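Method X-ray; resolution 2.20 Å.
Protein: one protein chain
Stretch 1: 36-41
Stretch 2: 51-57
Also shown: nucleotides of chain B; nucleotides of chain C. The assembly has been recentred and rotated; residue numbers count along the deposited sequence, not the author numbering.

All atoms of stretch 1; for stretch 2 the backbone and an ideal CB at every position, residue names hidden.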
# COMPACT_ATOMS: atom_id res chain seq x y z
N SER A 36 9.72 -22.99 30.38
CA SER A 36 10.59 -21.90 30.80
C SER A 36 10.33 -20.66 29.95
O SER A 36 10.22 -20.75 28.73
CB SER A 36 12.05 -22.33 30.69
OG SER A 36 12.91 -21.35 31.26
N ARG A 37 10.20 -19.51 30.61
CA ARG A 37 9.71 -18.29 29.95
C ARG A 37 10.56 -17.90 28.74
O ARG A 37 11.75 -17.66 28.87
CB ARG A 37 9.64 -17.13 30.94
CG ARG A 37 9.09 -15.85 30.34
CD ARG A 37 9.29 -14.67 31.28
NE ARG A 37 8.71 -14.93 32.59
CZ ARG A 37 7.44 -14.68 32.92
NH1 ARG A 37 6.60 -14.17 32.02
NH2 ARG A 37 7.01 -14.96 34.14
N PRO A 38 9.93 -17.85 27.56
CA PRO A 38 10.70 -17.51 26.37
C PRO A 38 10.91 -16.01 26.27
O PRO A 38 10.08 -15.22 26.72
CB PRO A 38 9.82 -18.03 25.22
CG PRO A 38 8.43 -18.02 25.77
CD PRO A 38 8.52 -18.17 27.26
N TYR A 39 12.06 -15.65 25.71
CA TYR A 39 12.46 -14.27 25.51
C TYR A 39 12.78 -14.11 24.03
O TYR A 39 13.24 -15.04 23.38
CB TYR A 39 13.75 -13.99 26.28
CG TYR A 39 13.61 -13.79 27.77
CD1 TYR A 39 13.25 -14.85 28.60
CD2 TYR A 39 13.86 -12.55 28.35
CE1 TYR A 39 13.13 -14.67 29.98
CE2 TYR A 39 13.73 -12.36 29.72
CZ TYR A 39 13.37 -13.43 30.53
OH TYR A 39 13.24 -13.25 31.89
N VAL A 40 12.57 -12.91 23.50
CA VAL A 40 12.95 -12.61 22.13
C VAL A 40 14.26 -11.82 22.13
O VAL A 40 14.45 -10.92 22.95
CB VAL A 40 11.85 -11.81 21.41
CG1 VAL A 40 12.31 -11.38 20.04
CG2 VAL A 40 10.60 -12.64 21.30
N GLY A 41 15.16 -12.17 21.23
CA GLY A 41 16.43 -11.48 21.16
C GLY A 41 16.32 -10.14 20.45
O GLY A 41 15.82 -10.06 19.33
N UNK A 51 20.65 -8.20 24.56
CA UNK A 51 19.42 -8.04 25.35
C UNK A 51 18.31 -8.97 24.90
O UNK A 51 18.21 -9.33 23.73
CB UNK A 51 18.93 -6.59 25.27
N UNK A 52 17.46 -9.33 25.85
CA UNK A 52 16.40 -10.29 25.62
C UNK A 52 15.12 -9.80 26.27
O UNK A 52 15.13 -9.39 27.43
CB UNK A 52 16.79 -11.67 26.16
N UNK A 53 14.03 -9.83 25.50
CA UNK A 53 12.74 -9.29 25.93
C UNK A 53 11.78 -10.43 26.26
O UNK A 53 11.44 -11.23 25.41
CB UNK A 53 12.14 -8.39 24.85
N UNK A 54 11.35 -10.48 27.52
CA UNK A 54 10.51 -11.58 28.01
C UNK A 54 9.08 -11.55 27.45
O UNK A 54 8.51 -10.49 27.26
CB UNK A 54 10.46 -11.54 29.54
N UNK A 55 8.53 -12.74 27.21
CA UNK A 55 7.12 -12.89 26.86
C UNK A 55 6.30 -13.18 28.10
O UNK A 55 6.78 -13.81 29.04
CB UNK A 55 6.93 -14.00 25.83
N UNK A 56 5.05 -12.73 28.10
CA UNK A 56 4.10 -13.15 29.12
C UNK A 56 2.80 -13.57 28.45
O UNK A 56 2.51 -13.12 27.35
CB UNK A 56 3.85 -12.03 30.13
N UNK A 57 2.04 -14.45 29.10
CA UNK A 57 0.71 -14.82 28.63
C UNK A 57 -0.40 -14.05 29.34
O UNK A 57 -1.59 -14.29 29.09
CB UNK A 57 0.49 -16.32 28.82
P A B 33 -1.70 -24.08 27.84
OP1 A B 33 -1.62 -25.25 28.75
OP2 A B 33 -2.94 -23.26 27.83
O5' A B 33 -0.45 -23.15 28.05
C5' A B 33 0.83 -23.51 27.55
C4' A B 33 1.83 -22.43 27.83
O4' A B 33 1.60 -21.32 26.91
C3' A B 33 1.73 -21.84 29.23
O3' A B 33 3.01 -21.40 29.62
C2' A B 33 0.81 -20.63 29.03
O2' A B 33 1.00 -19.59 29.97
C1' A B 33 1.16 -20.17 27.62
N9 A B 33 0.01 -19.61 26.91
C8 A B 33 -1.26 -20.14 26.91
N7 A B 33 -2.11 -19.45 26.20
C5 A B 33 -1.36 -18.39 25.71
C6 A B 33 -1.69 -17.30 24.90
N6 A B 33 -2.90 -17.08 24.41
N1 A B 33 -0.70 -16.42 24.61
C2 A B 33 0.53 -16.64 25.10
N3 A B 33 0.96 -17.63 25.87
C4 A B 33 -0.05 -18.47 26.16
O5' A C 1 4.50 -13.64 34.98
C5' A C 1 3.42 -14.40 35.50
C4' A C 1 3.17 -14.08 36.95
O4' A C 1 4.38 -14.32 37.71
C3' A C 1 2.81 -12.64 37.26
O3' A C 1 1.42 -12.38 37.06
C2' A C 1 3.25 -12.48 38.71
O2' A C 1 2.27 -13.02 39.58
C1' A C 1 4.47 -13.38 38.76
N9 A C 1 5.75 -12.65 38.62
C8 A C 1 6.67 -12.82 37.61
N7 A C 1 7.75 -12.09 37.75
C5 A C 1 7.54 -11.39 38.93
C6 A C 1 8.34 -10.45 39.63
N6 A C 1 9.54 -10.02 39.21
N1 A C 1 7.85 -9.95 40.78
C2 A C 1 6.64 -10.38 41.19
N3 A C 1 5.81 -11.26 40.63
C4 A C 1 6.32 -11.73 39.49

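The two strands run antiparallel, and the backbone of stretch 2 can be read against the complete atoms of stretch 1. At position 51 the CA-to-CB bond points sideways, and no atom of stretch 1 lies within 5.5 Å of the ideal CB. Stretch 1 therefore sets almost no condition here. The residue is Tyr51, whose ring leads away and whose hydroxyl is hydrogen-bonded elsewhere in the structure.

Position 52 pairs with Gly41, and its CB points to the sheet face that carries the Tyr39 ring; it lies 3.8 Å from Tyr39 CD2. Gly41 has no side chain, which leaves room beside the strand, so a large apolar or aromatic group would suit, though a smaller one could also fit. Phe52 is found, with chi1 in m. Its CB packs against Tyr39 CD2, and its own ring reaches the bare backbone of Gly41, with Phe52 CD1 3.6 Å from Gly41 CA.

Position 53 forms the hydrogen-bonded pair with Val40. Both bonds are backbone to backbone, from Val40 N to 53 O and from 53 N to Val40 O, each 2.8 Å. Because the amide must donate, proline is unsuitable. The CB points to the same face as the Val40 side chain, where a beta-branched apolar residue suits an extended backbone; Val53 is such a residue.

At position 54, opposite Tyr39, the pair is non-hydrogen-bonded and the amide makes no hydrogen bond to stretch 1. A phi of -71° also permits proline. The ideal CB sits only 3.4 Å from Tyr39 CE2, so a compact apolar group is favoured, with alanine or proline both plausible. Pro54 lays its CB over the face of the Tyr39 ring, 3.8 Å from the ring centroid, in a CH-pi contact. The same CB is 3.9 Å from Arg37 CD, so the arginine's aliphatic part also borders the proline.

Position 55 again needs an amide hydrogen, since its N donates to Pro38 O at 3.0 Å. Its carbonyl accepts from Arg37 NH1, with O also 3.0 Å from that nitrogen. The CB points sideways beside the Pro38 ring, inviting an aliphatic side chain such as leucine, isoleucine or methionine. Leu55 brings CD1 to 3.9 Å from Pro38 CG.

Position 56 has its CB sideways, 4.0 Å from Arg37 NH1, a poor place for a positive charge; small polar or neutral residues would do. Neutral Thr56 hydrogen-bonds through OG1 elsewhere in the structure.

Position 57 lies beyond stretch 1 but near the nucleotide A33 of chain B, so a small hydroxyl is reasonable. Ser57 OG hydrogen-bonds A33 O2' at 3.1 Å.

Stretch 2, residues 51-57: YFVPLTS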
# COMPACT_ATOMS: atom_id res chain seq x y z
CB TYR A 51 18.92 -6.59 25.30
CG TYR A 51 19.42 -5.74 26.43
CD1 TYR A 51 20.66 -5.11 26.36
CD2 TYR A 51 18.65 -5.54 27.58
CE1 TYR A 51 21.13 -4.31 27.40
CE2 TYR A 51 19.10 -4.74 28.63
CZ TYR A 51 20.35 -4.13 28.53
OH TYR A 51 20.82 -3.33 29.55
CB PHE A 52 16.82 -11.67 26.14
CG PHE A 52 17.99 -12.24 25.38
CD1 PHE A 52 17.79 -12.95 24.21
CD2 PHE A 52 19.29 -12.04 25.83
CE1 PHE A 52 18.86 -13.47 23.50
CE2 PHE A 52 20.37 -12.56 25.13
CZ PHE A 52 20.16 -13.28 23.97
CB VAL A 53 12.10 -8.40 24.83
CG1 VAL A 53 10.84 -7.75 25.37
CG2 VAL A 53 13.08 -7.35 24.31
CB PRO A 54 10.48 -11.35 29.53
CG PRO A 54 10.71 -9.85 29.68
CD PRO A 54 11.67 -9.50 28.58
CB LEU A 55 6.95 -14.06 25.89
CG LEU A 55 7.26 -13.71 24.44
CD1 LEU A 55 7.36 -14.95 23.58
CD2 LEU A 55 6.17 -12.76 23.96
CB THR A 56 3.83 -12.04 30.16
OG1 THR A 56 2.90 -12.51 31.14
CG2 THR A 56 3.31 -10.79 29.49
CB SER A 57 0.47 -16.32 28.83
OG SER A 57 0.32 -16.62 30.20
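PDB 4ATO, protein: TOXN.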